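Local coordinates for protein alpha-L-rhamnosidase (Aspergillus terreus, PDB 6GSZ) that probably hydrolyses terminal non-reducing alpha-L-rhamnose residues from alpha-L-rhamnosides, and here carries a bound glucose, calcium ions and several glycans, at residues Trp742-Pro747 and Gln755-Asn760; Ile117-Pro122 and Trp251-Gly256; Gln799-Lys804 and Thr814-Asp819; Ile342-Pro347 and Ala408-Asp413; Ser143-Arg148 and Val234-Asp239. All blocks are in the same frame, centred on the assembly; numbering follows the deposited sequence. Where two conformers were deposited one is given.

Interaction 1 (Trp742-Pro747 and Gln755-Asn760); sequences WDSMLP and QMTSFN
S744 and F759 bring together two irregular parts of one long loop, the one between helices 727-732 and 768-775 in the catalytic 6-hairpin glycosidase domain. S744 CB sits over one face of the F759 ring, 4.0 Å from its centroid, in a CH-pi contact tilted 28° from the ring normal. From there chi1 of -81° puts OG beside the backbone N and anti to the carbonyl carbon, where it donates to S758 O over 2.9 Å. The hydroxyl lies above the plane of that carbonyl, 42° out of it. OG also passes the methyl of T757, at 3.7 Å from CG2; that methyl lies 3.5 Å from S744 O as well. The other branch of T757, OG1, turns to G754 O.

The aromatic ring is held from a second direction. M745 CB meets it at the edge, in plane, 3.7 Å from F759 CE1, and both M745 and F759 pack on V359 of strand 351-361. S758, the residue before F759, accepts at OG from N760 N in an ST turn and also bonds H761, a residue of the glucose pocket. All five touching residues are buried, so the hydroxyl of S744 brings a hydrogen bond to a carbonyl inside the protein while its methylene rests on an aromatic face: one short side chain serves a polar and an apolar neighbour at once.

Interaction 2 (Ile117-Pro122 and Trp251-Gly256); sequences IASDRP and WKSSTG. With ACT (acetate ion), chain B.
I117 and W251 open a contact that joins strand 116-119, paired with 291-294 in a two-stranded sheet, to strand 252-254, the edge strand of a five-stranded antiparallel sheet. Their side chains cross at about a right angle, I117 CD1 lying 3.8 Å from both W251 CB and CG, and both residues pack on F134 of the adjacent strand 132-140. Next, S119 and S253 meet hydroxyl to hydroxyl: S119 OG, anti to its backbone N (chi1 -178°), donates to S253 OG at 2.7 Å and accepts from R121 N in an ST turn, while S253 OG is bonded in addition to G290 O. Beyond the turn R121 and T255 again cross at about a right angle, T255 CG2 3.3 Å above the guanidinium plane, displaced toward its rim and closest to NE. R121 NH1 forms a salt bridge with E124. An acetate, probably from the crystallisation liquor, brings its methyl to the guanidinium edge in plane, while T255 grips the carboxylate twice, N to O at 3.0 Å and OG1 to OXT at 2.7 Å.

Interaction 3 (Gln799-Lys804 and Thr814-Asp819); sequences QQASTK and TKWWLD
The indole of W816 lies against the backbone of the partner strand, with A801 N 4.0 Å above its plane over the ring centre and Q800 CA over the same face nearer the rim. Chi1 of 61°, with CG between the backbone N and the carbonyl carbon, starts the ring in this direction. A801 CB approaches the pyrrole side, 3.6 Å from W816 NE1, and that N-H is spent on I775 O. V792, P794 and L798 from loops and L832 from strand 828-836 also touch the indole. W817 sends its ring to the other face of the sheet, where it stacks with H831; across the contact it is W817 CB that touches Q800 CB.

Beyond the aromatics, T803 and T814 lie side by side, pointing the same way. Their hydroxyls are too far apart to bond directly, and a water links them: it donates to T814 OG1 at 2.8 Å and sits 2.9 Å from T803 OG1. T814 OG1 has a further partner in G776 O. Main-chain bonds run the length of the pair, W816 and A801 exchanging two, and L818 N reaches Q799 O at the far end. The strand axes are 4.8 Å apart and 178° from each other in direction. This is a regular antiparallel beta hairpin, strands 800-807 and 810-819, in a five-stranded antiparallel sheet that the C-terminal domain completes with strand 430-434, from much earlier in the chain.

Interaction 4 (Ile342-Pro347 and Ala408-Asp413); sequences IRVKGP and ADTPLD
Late in strand 339-344 of the concanavalin-like domain, V344 and K345 meet T410 from the loop that joins strands 400-404 and 417-424. K345 N donates a straight bond to T410 OG1, 2.9 Å long with an N-H...O angle of 168°. Chi1 of T410, -59°, sets OG1 beside its own backbone N and anti to the carbonyl carbon, leaving the methyl CG2 anti to the backbone N, 3.9 Å from R343 O. The side chains of V344 and T410 cross at about a right angle, V344 CG2 lying 3.8 Å from T410 OG1. V344 also packs on W406 and P407, earlier in the same loop, and W406 NE1 bonds to T410 O.

Strand 339-344 is an inner member of a four-stranded antiparallel sheet, between 387-389 and 417-424. The loop runs past this part of the strand and leads into 417-424, with R343 bonded through its backbone to S416.

Further out, D409 lies by the chain that follows. D409 CB is 3.4 Å from K345 O, and its carboxylate OD2 rests on the CH groups beyond, 3.6 Å from G346 CA and 3.3 Å from P347 CD. The K345 chain is extended and leads away, and its NZ stays 6.6 Å from D409 OD1, so any attraction between these opposite charges is probably weak.

Interaction 5 (Ser143-Arg148 and Val234-Asp239); sequences SYVSAR and VVTKSD
S143 and S238 turn their hydroxyls to each other: S143 OG stands between its backbone N and carbonyl carbon (chi1 61°), S238 OG beside its own N and anti to the carbonyl carbon (chi1 -69°). S143 OG and S238 OG meet at 2.8 Å, either able to donate. Close by, S238 N bonds to S143 O. Y144 CB packs against V235 CG1 at 3.7 Å, the two side chains crossing at a slant, while the Y144 ring leads away and its side chain touches L193 and Q195.

The strands, 144-154 and 228-237, are neighbours in a mixed five-stranded sheet of the rhamnosidase N-terminal domain. Here the first makes a classic beta bulge, V145 and S146 both facing T236. V145 N donates to T236 O at 2.9 Å, almost straight at 176°, and T236 N returns a bond to S146 O. The methyls V145 CG2 and T236 CG2 come to 4.0 Å, and S146 OG touches T236 CB at 3.5 Å. Past the bulge R148 and V234 exchange two main-chain bonds, with A147 and V235 facing the same side. The guanidinium of R148 folds back so that NH1 reaches A147 O and makes a long, weak ion pair with D188, while NE forms a salt bridge with E102.

The extra residue is thus absorbed: the chain turns a corner at V145 while V145 N and S146 O both stay bonded to T236.

Interactions 2 and 5 are neighbours in the N-terminal part of the chain, their nearest atoms about 10 Å apart, and the whole of 143-148/234-239 falls between the two segments of interaction 2. Interaction 4, in the concanavalin-like domain, comes within about 16 Å of interaction 2 and about 20 Å of interaction 1, nearest atoms. Segment 755-760 of interaction 1 includes M756, a residue of the glucose pocket, and the S758 side chain is about 7 Å from the glucose. Interaction 3 lies apart, in the C-terminal domain: its centre is about 33 Å from that of interaction 1 and about 60 Å from that of interaction 2, which lies on the opposite side of the chain's centre.

Interaction 1 (Trp742-Pro747 and Gln755-Asn760)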
# COMPACT_ATOMS: atom_id res chain seq x y z
N TRP A 742 15.43 14.96 2.81
CA TRP A 742 15.74 15.73 1.60
C TRP A 742 17.19 15.40 1.17
O TRP A 742 17.50 15.19 -0.03
CB TRP A 742 15.51 17.23 1.81
CG TRP A 742 14.08 17.56 2.09
CD1 TRP A 742 13.52 17.97 3.25
CD2 TRP A 742 13.02 17.51 1.13
NE1 TRP A 742 12.16 18.15 3.10
CE2 TRP A 742 11.83 17.84 1.82
CE3 TRP A 742 12.95 17.14 -0.22
CZ2 TRP A 742 10.61 17.94 1.16
CZ3 TRP A 742 11.74 17.23 -0.86
CH2 TRP A 742 10.58 17.58 -0.16
N ASP A 743 18.06 15.29 2.18
CA ASP A 743 19.50 15.08 1.97
C ASP A 743 19.94 13.69 2.48
O ASP A 743 20.97 13.59 3.13
CB ASP A 743 20.32 16.20 2.67
CG ASP A 743 20.02 16.38 4.16
OD1 ASP A 743 19.08 15.71 4.68
OD2 ASP A 743 20.63 17.25 4.78
N SER A 744 19.22 12.61 2.16
CA SER A 744 19.67 11.29 2.60
C SER A 744 21.09 11.05 2.07
O SER A 744 21.89 10.40 2.74
CB SER A 744 18.75 10.18 2.18
OG SER A 744 17.61 10.07 3.04
N MET A 745 21.37 11.52 0.85
CA MET A 745 22.76 11.60 0.34
C MET A 745 23.14 13.08 0.19
O MET A 745 22.32 13.89 -0.28
CB MET A 745 22.89 10.93 -1.03
CG MET A 745 24.31 10.87 -1.60
SD MET A 745 24.40 9.76 -3.05
CE MET A 745 24.27 8.16 -2.23
N LEU A 746 24.37 13.42 0.59
CA LEU A 746 24.89 14.77 0.47
C LEU A 746 25.48 14.95 -0.93
O LEU A 746 25.74 14.00 -1.66
CB LEU A 746 25.93 14.99 1.57
CG LEU A 746 25.48 14.62 2.99
CD1 LEU A 746 26.60 14.89 3.98
CD2 LEU A 746 24.22 15.37 3.40
N PRO A 747 25.64 16.19 -1.44
CA PRO A 747 26.04 16.38 -2.83
C PRO A 747 27.34 15.73 -3.32
O PRO A 747 27.45 15.43 -4.52
CB PRO A 747 26.11 17.92 -2.99
CG PRO A 747 25.17 18.43 -1.90
CD PRO A 747 25.32 17.45 -0.75
N GLN A 755 21.78 8.55 11.98
CA GLN A 755 21.66 7.12 12.14
C GLN A 755 20.39 6.63 11.42
O GLN A 755 20.31 5.48 10.94
CB GLN A 755 21.60 6.72 13.62
N MET A 756 19.38 7.51 11.37
CA MET A 756 18.11 7.25 10.69
C MET A 756 18.20 7.88 9.29
O MET A 756 17.98 9.09 9.14
CB MET A 756 16.95 7.86 11.47
CG MET A 756 15.59 7.59 10.92
SD MET A 756 14.35 8.72 11.58
CE MET A 756 14.67 10.18 10.60
N THR A 757 18.56 7.07 8.29
CA THR A 757 18.65 7.52 6.90
C THR A 757 18.24 6.40 5.95
O THR A 757 18.90 5.35 5.93
CB THR A 757 20.05 8.02 6.55
OG1 THR A 757 20.38 9.12 7.41
CG2 THR A 757 20.18 8.46 5.12
N SER A 758 17.18 6.62 5.18
CA SER A 758 16.66 5.67 4.22
C SER A 758 16.60 6.34 2.84
O SER A 758 16.30 7.55 2.71
CB SER A 758 15.30 5.17 4.66
OG SER A 758 14.42 4.97 3.59
N PHE A 759 16.78 5.53 1.78
CA PHE A 759 16.64 5.98 0.41
C PHE A 759 15.32 5.48 -0.21
O PHE A 759 15.21 5.45 -1.45
CB PHE A 759 17.85 5.57 -0.45
CG PHE A 759 19.10 6.27 0.00
CD1 PHE A 759 19.42 7.49 -0.54
CD2 PHE A 759 19.93 5.73 0.98
CE1 PHE A 759 20.56 8.16 -0.11
CE2 PHE A 759 21.07 6.40 1.39
CZ PHE A 759 21.38 7.61 0.85
N ASN A 760 14.33 5.12 0.60
CA ASN A 760 13.08 4.61 0.04
C ASN A 760 11.92 4.79 1.02
O ASN A 760 11.43 3.84 1.62
CB ASN A 760 13.23 3.14 -0.37
CG ASN A 760 12.23 2.69 -1.40
OD1 ASN A 760 11.28 3.44 -1.72
ND2 ASN A 760 12.38 1.50 -1.94

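Interaction 2 (Ile117-Pro122 and Trp251-Gly256)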
# COMPACT_ATOMS: atom_id res chain seq x y z
N ILE A 117 -1.24 -26.61 14.22
CA ILE A 117 -0.26 -27.59 14.64
C ILE A 117 1.14 -26.98 14.63
O ILE A 117 1.45 -26.05 13.90
CB ILE A 117 -0.32 -28.85 13.78
CG1 ILE A 117 -0.00 -28.55 12.32
CG2 ILE A 117 -1.66 -29.54 13.99
CD1 ILE A 117 0.10 -29.80 11.46
N ALA A 118 1.99 -27.63 15.43
CA ALA A 118 3.37 -27.33 15.57
C ALA A 118 4.17 -28.63 15.59
O ALA A 118 3.66 -29.69 15.93
CB ALA A 118 3.62 -26.54 16.84
N SER A 119 5.47 -28.49 15.29
CA SER A 119 6.39 -29.63 15.38
C SER A 119 6.64 -30.09 16.82
O SER A 119 6.71 -29.29 17.75
CB SER A 119 7.71 -29.26 14.73
OG SER A 119 8.61 -30.34 14.75
N ASP A 120 6.88 -31.40 16.95
CA ASP A 120 7.43 -31.93 18.17
C ASP A 120 8.88 -31.50 18.39
O ASP A 120 9.40 -31.69 19.49
CB ASP A 120 7.30 -33.45 18.18
CG ASP A 120 5.95 -33.98 18.68
OD1 ASP A 120 5.09 -33.18 19.13
OD2 ASP A 120 5.78 -35.21 18.68
N ARG A 121 9.53 -30.94 17.38
CA ARG A 121 10.86 -30.33 17.62
C ARG A 121 10.69 -29.16 18.57
O ARG A 121 9.83 -28.33 18.35
CB ARG A 121 11.46 -29.86 16.32
CG ARG A 121 12.86 -29.29 16.39
CD ARG A 121 13.28 -28.81 15.02
NE ARG A 121 14.63 -28.28 14.92
CZ ARG A 121 14.97 -27.01 14.97
NH1 ARG A 121 14.07 -26.07 15.24
NH2 ARG A 121 16.24 -26.68 14.76
N PRO A 122 11.51 -29.00 19.62
CA PRO A 122 11.34 -27.86 20.51
C PRO A 122 11.61 -26.54 19.79
O PRO A 122 12.51 -26.45 18.97
CB PRO A 122 12.35 -28.07 21.65
CG PRO A 122 13.18 -29.21 21.24
CD PRO A 122 12.57 -29.91 20.06
N TRP A 251 -0.13 -35.23 11.26
CA TRP A 251 0.91 -34.77 10.37
C TRP A 251 2.28 -35.08 10.96
O TRP A 251 2.42 -35.29 12.16
CB TRP A 251 0.69 -33.27 10.11
CG TRP A 251 -0.50 -32.87 9.31
CD1 TRP A 251 -1.80 -33.27 9.47
CD2 TRP A 251 -0.47 -31.94 8.24
NE1 TRP A 251 -2.60 -32.62 8.57
CE2 TRP A 251 -1.81 -31.82 7.79
CE3 TRP A 251 0.54 -31.23 7.56
CZ2 TRP A 251 -2.16 -30.96 6.76
CZ3 TRP A 251 0.17 -30.36 6.55
CH2 TRP A 251 -1.15 -30.29 6.12
N LYS A 252 3.27 -35.03 10.09
CA LYS A 252 4.67 -35.15 10.48
C LYS A 252 5.43 -33.88 10.13
O LYS A 252 4.96 -33.07 9.32
CB LYS A 252 5.35 -36.34 9.82
CG LYS A 252 4.74 -37.69 10.20
CD LYS A 252 5.66 -38.84 9.80
CE LYS A 252 5.05 -40.20 9.92
NZ LYS A 252 6.12 -41.18 9.64
N SER A 253 6.57 -33.67 10.76
CA SER A 253 7.32 -32.43 10.62
C SER A 253 8.83 -32.69 10.61
O SER A 253 9.35 -33.71 11.10
CB SER A 253 6.99 -31.46 11.75
OG SER A 253 7.35 -32.01 13.01
N SER A 254 9.58 -31.77 10.04
CA SER A 254 11.06 -31.85 9.97
C SER A 254 11.61 -30.48 9.62
O SER A 254 10.95 -29.71 8.91
CB SER A 254 11.46 -32.81 8.88
OG SER A 254 12.86 -32.92 8.77
N THR A 255 12.84 -30.18 10.00
CA THR A 255 13.57 -29.14 9.39
C THR A 255 13.92 -29.52 7.96
O THR A 255 13.84 -30.69 7.56
CB THR A 255 14.84 -28.80 10.17
OG1 THR A 255 15.63 -30.00 10.22
CG2 THR A 255 14.52 -28.25 11.54
N GLY A 256 14.34 -28.52 7.18
CA GLY A 256 14.73 -28.73 5.81
C GLY A 256 15.91 -27.85 5.43
O GLY A 256 16.69 -27.45 6.28
C ACT B . 14.80 -31.82 12.91
O ACT B . 13.66 -31.95 12.29
OXT ACT B . 15.93 -31.60 12.35
CH3 ACT B . 14.93 -31.72 14.36

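Interaction 3 (Gln799-Lys804 and Thr814-Asp819)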
# COMPACT_ATOMS: atom_id res chain seq x y z
N GLN A 799 6.07 21.94 -21.92
CA GLN A 799 5.48 22.04 -23.23
C GLN A 799 4.28 21.08 -23.36
O GLN A 799 3.46 21.26 -24.23
CB GLN A 799 6.54 21.74 -24.30
CG GLN A 799 7.66 22.78 -24.38
CD GLN A 799 8.95 22.36 -23.70
OE1 GLN A 799 9.45 21.25 -23.89
NE2 GLN A 799 9.52 23.27 -22.93
N GLN A 800 4.24 20.03 -22.54
CA GLN A 800 3.15 19.05 -22.60
C GLN A 800 3.15 18.16 -21.36
O GLN A 800 4.17 18.04 -20.68
CB GLN A 800 3.22 18.13 -23.81
CG GLN A 800 4.50 17.40 -24.04
CD GLN A 800 4.29 16.48 -25.23
OE1 GLN A 800 3.77 15.37 -25.10
NE2 GLN A 800 4.58 16.99 -26.41
N ALA A 801 1.97 17.57 -21.08
CA ALA A 801 1.89 16.54 -20.04
C ALA A 801 0.71 15.63 -20.33
O ALA A 801 -0.30 16.04 -20.90
CB ALA A 801 1.76 17.17 -18.68
N SER A 802 0.88 14.37 -19.92
CA SER A 802 -0.14 13.34 -20.09
C SER A 802 -0.36 12.65 -18.75
O SER A 802 0.58 12.11 -18.14
CB SER A 802 0.25 12.34 -21.16
OG SER A 802 0.43 12.97 -22.41
N THR A 803 -1.62 12.59 -18.33
CA THR A 803 -2.03 12.01 -17.07
C THR A 803 -3.23 11.12 -17.33
O THR A 803 -4.15 11.54 -17.99
CB THR A 803 -2.35 13.13 -16.06
OG1 THR A 803 -1.27 14.09 -16.04
CG2 THR A 803 -2.61 12.57 -14.67
N LYS A 804 -3.27 9.92 -16.72
CA LYS A 804 -4.34 8.99 -16.87
C LYS A 804 -4.73 8.47 -15.48
O LYS A 804 -3.84 8.19 -14.67
CB LYS A 804 -3.92 7.79 -17.75
CG LYS A 804 -3.42 8.13 -19.14
CD LYS A 804 -3.16 6.91 -19.99
CE LYS A 804 -2.53 7.28 -21.31
NZ LYS A 804 -2.12 6.10 -22.11
N THR A 814 -6.00 13.37 -19.22
CA THR A 814 -5.70 14.64 -19.87
C THR A 814 -4.41 14.48 -20.67
O THR A 814 -3.45 13.83 -20.26
CB THR A 814 -5.56 15.78 -18.86
OG1 THR A 814 -4.51 15.45 -17.94
CG2 THR A 814 -6.85 16.01 -18.11
N LYS A 815 -4.39 15.08 -21.85
CA LYS A 815 -3.19 15.27 -22.63
C LYS A 815 -3.23 16.72 -23.11
O LYS A 815 -4.17 17.11 -23.79
CB LYS A 815 -3.12 14.32 -23.83
CG LYS A 815 -1.88 14.46 -24.71
CD LYS A 815 -1.91 13.61 -25.99
CE LYS A 815 -3.12 13.89 -26.86
NZ LYS A 815 -3.15 13.08 -28.10
N TRP A 816 -2.26 17.52 -22.69
CA TRP A 816 -2.23 18.92 -23.11
C TRP A 816 -0.85 19.28 -23.64
O TRP A 816 0.15 18.64 -23.34
CB TRP A 816 -2.66 19.88 -22.00
CG TRP A 816 -1.83 19.86 -20.76
CD1 TRP A 816 -2.05 19.11 -19.63
CD2 TRP A 816 -0.65 20.64 -20.51
NE1 TRP A 816 -1.08 19.39 -18.70
CE2 TRP A 816 -0.21 20.32 -19.20
CE3 TRP A 816 0.07 21.60 -21.24
CZ2 TRP A 816 0.88 20.94 -18.61
CZ3 TRP A 816 1.16 22.21 -20.66
CH2 TRP A 816 1.58 21.86 -19.36
N TRP A 817 -0.82 20.31 -24.48
CA TRP A 817 0.42 20.79 -25.00
C TRP A 817 0.27 22.26 -25.35
O TRP A 817 -0.86 22.78 -25.50
CB TRP A 817 0.89 19.94 -26.20
CG TRP A 817 0.02 19.98 -27.43
CD1 TRP A 817 0.23 20.71 -28.57
CD2 TRP A 817 -1.18 19.23 -27.66
NE1 TRP A 817 -0.77 20.49 -29.48
CE2 TRP A 817 -1.64 19.57 -28.96
CE3 TRP A 817 -1.92 18.31 -26.91
CZ2 TRP A 817 -2.81 19.03 -29.50
CZ3 TRP A 817 -3.08 17.78 -27.44
CH2 TRP A 817 -3.52 18.14 -28.72
N LEU A 818 1.42 22.93 -25.43
CA LEU A 818 1.46 24.35 -25.76
C LEU A 818 2.23 24.57 -27.06
O LEU A 818 3.20 23.89 -27.34
CB LEU A 818 2.22 25.09 -24.67
CG LEU A 818 1.57 25.12 -23.30
CD1 LEU A 818 2.52 25.69 -22.28
CD2 LEU A 818 0.34 25.99 -23.33
N ASP A 819 1.85 25.63 -27.77
CA ASP A 819 2.65 26.15 -28.89
C ASP A 819 2.15 27.57 -29.21
O ASP A 819 1.49 28.18 -28.38
CB ASP A 819 2.62 25.16 -30.05
CG ASP A 819 1.23 24.83 -30.56
OD1 ASP A 819 0.35 25.74 -30.50
OD2 ASP A 819 1.05 23.67 -31.03
O HOH W 1 -1.80 15.92 -18.27

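Interaction 4 (Ile342-Pro347 and Ala408-Asp413)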
# COMPACT_ATOMS: atom_id res chain seq x y z
N ILE A 342 18.35 -16.88 -8.47
CA ILE A 342 19.64 -17.31 -9.02
C ILE A 342 19.44 -18.64 -9.73
O ILE A 342 18.53 -19.41 -9.36
CB ILE A 342 20.74 -17.40 -7.94
CG1 ILE A 342 20.51 -18.52 -6.92
CG2 ILE A 342 20.94 -16.03 -7.30
CD1 ILE A 342 21.55 -18.62 -5.82
N ARG A 343 20.26 -18.86 -10.77
CA ARG A 343 20.34 -20.11 -11.46
C ARG A 343 21.83 -20.41 -11.63
O ARG A 343 22.52 -19.70 -12.36
CB ARG A 343 19.63 -20.00 -12.81
CG ARG A 343 18.12 -19.81 -12.68
CD ARG A 343 17.37 -19.32 -13.90
NE ARG A 343 15.92 -19.33 -13.70
CZ ARG A 343 15.04 -19.07 -14.66
NH1 ARG A 343 15.46 -18.59 -15.82
NH2 ARG A 343 13.75 -19.30 -14.47
N VAL A 344 22.32 -21.42 -10.90
CA VAL A 344 23.74 -21.51 -10.69
C VAL A 344 24.12 -22.97 -10.44
O VAL A 344 23.39 -23.70 -9.80
CB VAL A 344 24.15 -20.61 -9.51
CG1 VAL A 344 23.46 -21.01 -8.21
CG2 VAL A 344 25.67 -20.57 -9.33
N LYS A 345 25.32 -23.34 -10.91
CA LYS A 345 25.95 -24.62 -10.60
C LYS A 345 27.30 -24.35 -9.94
O LYS A 345 28.05 -23.47 -10.35
CB LYS A 345 26.15 -25.47 -11.87
CG LYS A 345 26.98 -26.73 -11.62
CD LYS A 345 26.85 -27.78 -12.69
CE LYS A 345 27.40 -29.11 -12.20
NZ LYS A 345 27.70 -30.03 -13.31
N GLY A 346 27.64 -25.13 -8.93
CA GLY A 346 28.93 -24.94 -8.32
C GLY A 346 29.26 -26.06 -7.36
O GLY A 346 28.45 -26.96 -7.16
N PRO A 347 30.45 -26.01 -6.73
CA PRO A 347 30.91 -27.08 -5.86
C PRO A 347 30.04 -27.32 -4.62
O PRO A 347 29.63 -26.38 -3.91
CB PRO A 347 32.30 -26.59 -5.43
CG PRO A 347 32.73 -25.69 -6.56
CD PRO A 347 31.46 -24.93 -6.86
N ALA A 408 33.04 -20.16 -10.10
CA ALA A 408 33.66 -20.04 -11.41
C ALA A 408 32.87 -20.84 -12.46
O ALA A 408 32.85 -20.45 -13.64
CB ALA A 408 35.09 -20.51 -11.28
N ASP A 409 32.22 -21.93 -12.05
CA ASP A 409 31.49 -22.83 -12.96
C ASP A 409 30.36 -22.11 -13.72
O ASP A 409 30.00 -22.54 -14.80
CB ASP A 409 30.85 -24.02 -12.23
CG ASP A 409 31.82 -24.80 -11.32
OD1 ASP A 409 32.52 -25.75 -11.92
OD2 ASP A 409 32.01 -24.39 -10.12
N THR A 410 29.77 -21.05 -13.13
CA THR A 410 28.66 -20.33 -13.74
C THR A 410 29.04 -18.86 -13.95
O THR A 410 29.48 -18.17 -13.03
CB THR A 410 27.40 -20.41 -12.87
OG1 THR A 410 27.01 -21.78 -12.67
CG2 THR A 410 26.23 -19.68 -13.50
N PRO A 411 28.87 -18.30 -15.16
CA PRO A 411 29.07 -16.86 -15.36
C PRO A 411 28.01 -16.05 -14.61
O PRO A 411 26.86 -16.41 -14.59
CB PRO A 411 28.95 -16.69 -16.88
CG PRO A 411 29.11 -18.08 -17.44
CD PRO A 411 28.48 -18.98 -16.41
N LEU A 412 28.44 -14.97 -13.95
CA LEU A 412 27.54 -14.11 -13.22
C LEU A 412 27.01 -13.01 -14.14
O LEU A 412 27.71 -12.06 -14.45
CB LEU A 412 28.32 -13.56 -12.03
CG LEU A 412 27.55 -12.63 -11.11
CD1 LEU A 412 26.27 -13.27 -10.58
CD2 LEU A 412 28.45 -12.23 -9.99
N ASP A 413 25.76 -13.18 -14.58
CA ASP A 413 25.18 -12.30 -15.61
C ASP A 413 23.65 -12.44 -15.62
O ASP A 413 23.04 -13.06 -14.74
CB ASP A 413 25.81 -12.57 -16.98
CG ASP A 413 25.48 -13.93 -17.58
OD1 ASP A 413 24.47 -14.53 -17.17
OD2 ASP A 413 26.25 -14.38 -18.46

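Interaction 5 (Ser143-Arg148 and Val234-Asp239)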
# COMPACT_ATOMS: atom_id res chain seq x y z
N SER A 143 -14.56 -40.01 -7.55
CA SER A 143 -14.49 -38.94 -8.53
C SER A 143 -14.84 -37.61 -7.85
O SER A 143 -15.71 -37.55 -6.96
CB SER A 143 -15.37 -39.21 -9.71
OG SER A 143 -16.70 -39.29 -9.26
N TYR A 144 -14.14 -36.54 -8.25
CA TYR A 144 -14.33 -35.23 -7.63
C TYR A 144 -14.45 -34.15 -8.71
O TYR A 144 -14.00 -34.33 -9.83
CB TYR A 144 -13.18 -34.90 -6.66
CG TYR A 144 -11.81 -34.86 -7.30
CD1 TYR A 144 -11.11 -36.04 -7.47
CD2 TYR A 144 -11.19 -33.68 -7.69
CE1 TYR A 144 -9.87 -36.06 -8.06
CE2 TYR A 144 -9.93 -33.68 -8.30
CZ TYR A 144 -9.28 -34.89 -8.49
OH TYR A 144 -8.05 -35.01 -9.05
N VAL A 145 -15.03 -33.02 -8.31
CA VAL A 145 -15.31 -31.93 -9.24
C VAL A 145 -14.58 -30.63 -8.87
O VAL A 145 -14.34 -29.80 -9.77
CB VAL A 145 -16.82 -31.68 -9.38
CG1 VAL A 145 -17.51 -32.91 -10.00
CG2 VAL A 145 -17.48 -31.25 -8.08
N SER A 146 -14.26 -30.42 -7.59
CA SER A 146 -13.58 -29.18 -7.17
C SER A 146 -12.88 -29.42 -5.84
O SER A 146 -13.25 -30.34 -5.11
CB SER A 146 -14.54 -27.99 -7.11
OG SER A 146 -15.51 -28.19 -6.12
N ALA A 147 -11.89 -28.57 -5.55
CA ALA A 147 -11.23 -28.67 -4.27
C ALA A 147 -10.71 -27.29 -3.86
O ALA A 147 -10.32 -26.48 -4.72
CB ALA A 147 -10.12 -29.71 -4.30
N ARG A 148 -10.68 -27.09 -2.54
CA ARG A 148 -10.19 -25.85 -1.95
C ARG A 148 -9.18 -26.13 -0.84
O ARG A 148 -9.31 -27.10 -0.12
CB ARG A 148 -11.34 -25.05 -1.33
CG ARG A 148 -12.43 -24.63 -2.31
CD ARG A 148 -11.96 -23.59 -3.31
NE ARG A 148 -13.01 -23.20 -4.22
CZ ARG A 148 -13.20 -23.70 -5.46
NH1 ARG A 148 -12.36 -24.59 -5.99
NH2 ARG A 148 -14.22 -23.24 -6.17
N VAL A 234 -10.62 -29.16 1.39
CA VAL A 234 -11.99 -29.62 1.20
C VAL A 234 -12.12 -30.07 -0.25
O VAL A 234 -11.95 -29.24 -1.18
CB VAL A 234 -13.00 -28.50 1.52
CG1 VAL A 234 -14.41 -29.04 1.43
CG2 VAL A 234 -12.77 -27.90 2.90
N VAL A 235 -12.48 -31.33 -0.47
CA VAL A 235 -12.68 -31.88 -1.79
C VAL A 235 -14.18 -32.16 -1.96
O VAL A 235 -14.79 -32.78 -1.10
CB VAL A 235 -11.86 -33.18 -1.99
CG1 VAL A 235 -12.06 -33.74 -3.38
CG2 VAL A 235 -10.39 -32.99 -1.68
N THR A 236 -14.76 -31.58 -3.01
CA THR A 236 -16.17 -31.82 -3.33
C THR A 236 -16.25 -32.94 -4.37
O THR A 236 -15.71 -32.84 -5.45
CB THR A 236 -16.83 -30.56 -3.89
OG1 THR A 236 -16.69 -29.55 -2.89
CG2 THR A 236 -18.29 -30.79 -4.24
N LYS A 237 -16.91 -34.02 -3.97
CA LYS A 237 -17.08 -35.17 -4.81
C LYS A 237 -18.22 -34.94 -5.81
O LYS A 237 -19.03 -34.00 -5.68
CB LYS A 237 -17.33 -36.40 -3.93
CG LYS A 237 -16.09 -36.86 -3.17
CD LYS A 237 -16.41 -37.96 -2.20
CE LYS A 237 -17.00 -37.46 -0.91
NZ LYS A 237 -17.74 -38.53 -0.18
N SER A 238 -18.28 -35.83 -6.80
CA SER A 238 -19.22 -35.76 -7.90
C SER A 238 -20.68 -35.74 -7.41
O SER A 238 -21.51 -35.15 -8.06
CB SER A 238 -18.97 -36.91 -8.87
OG SER A 238 -17.73 -36.72 -9.55
N ASP A 239 -20.96 -36.39 -6.28
CA ASP A 239 -22.31 -36.48 -5.71
C ASP A 239 -22.63 -35.29 -4.79
O ASP A 239 -23.75 -35.23 -4.23
CB ASP A 239 -22.48 -37.83 -5.01
CG ASP A 239 -21.70 -37.99 -3.71
OD1 ASP A 239 -21.03 -37.03 -3.30
OD2 ASP A 239 -21.78 -39.08 -3.10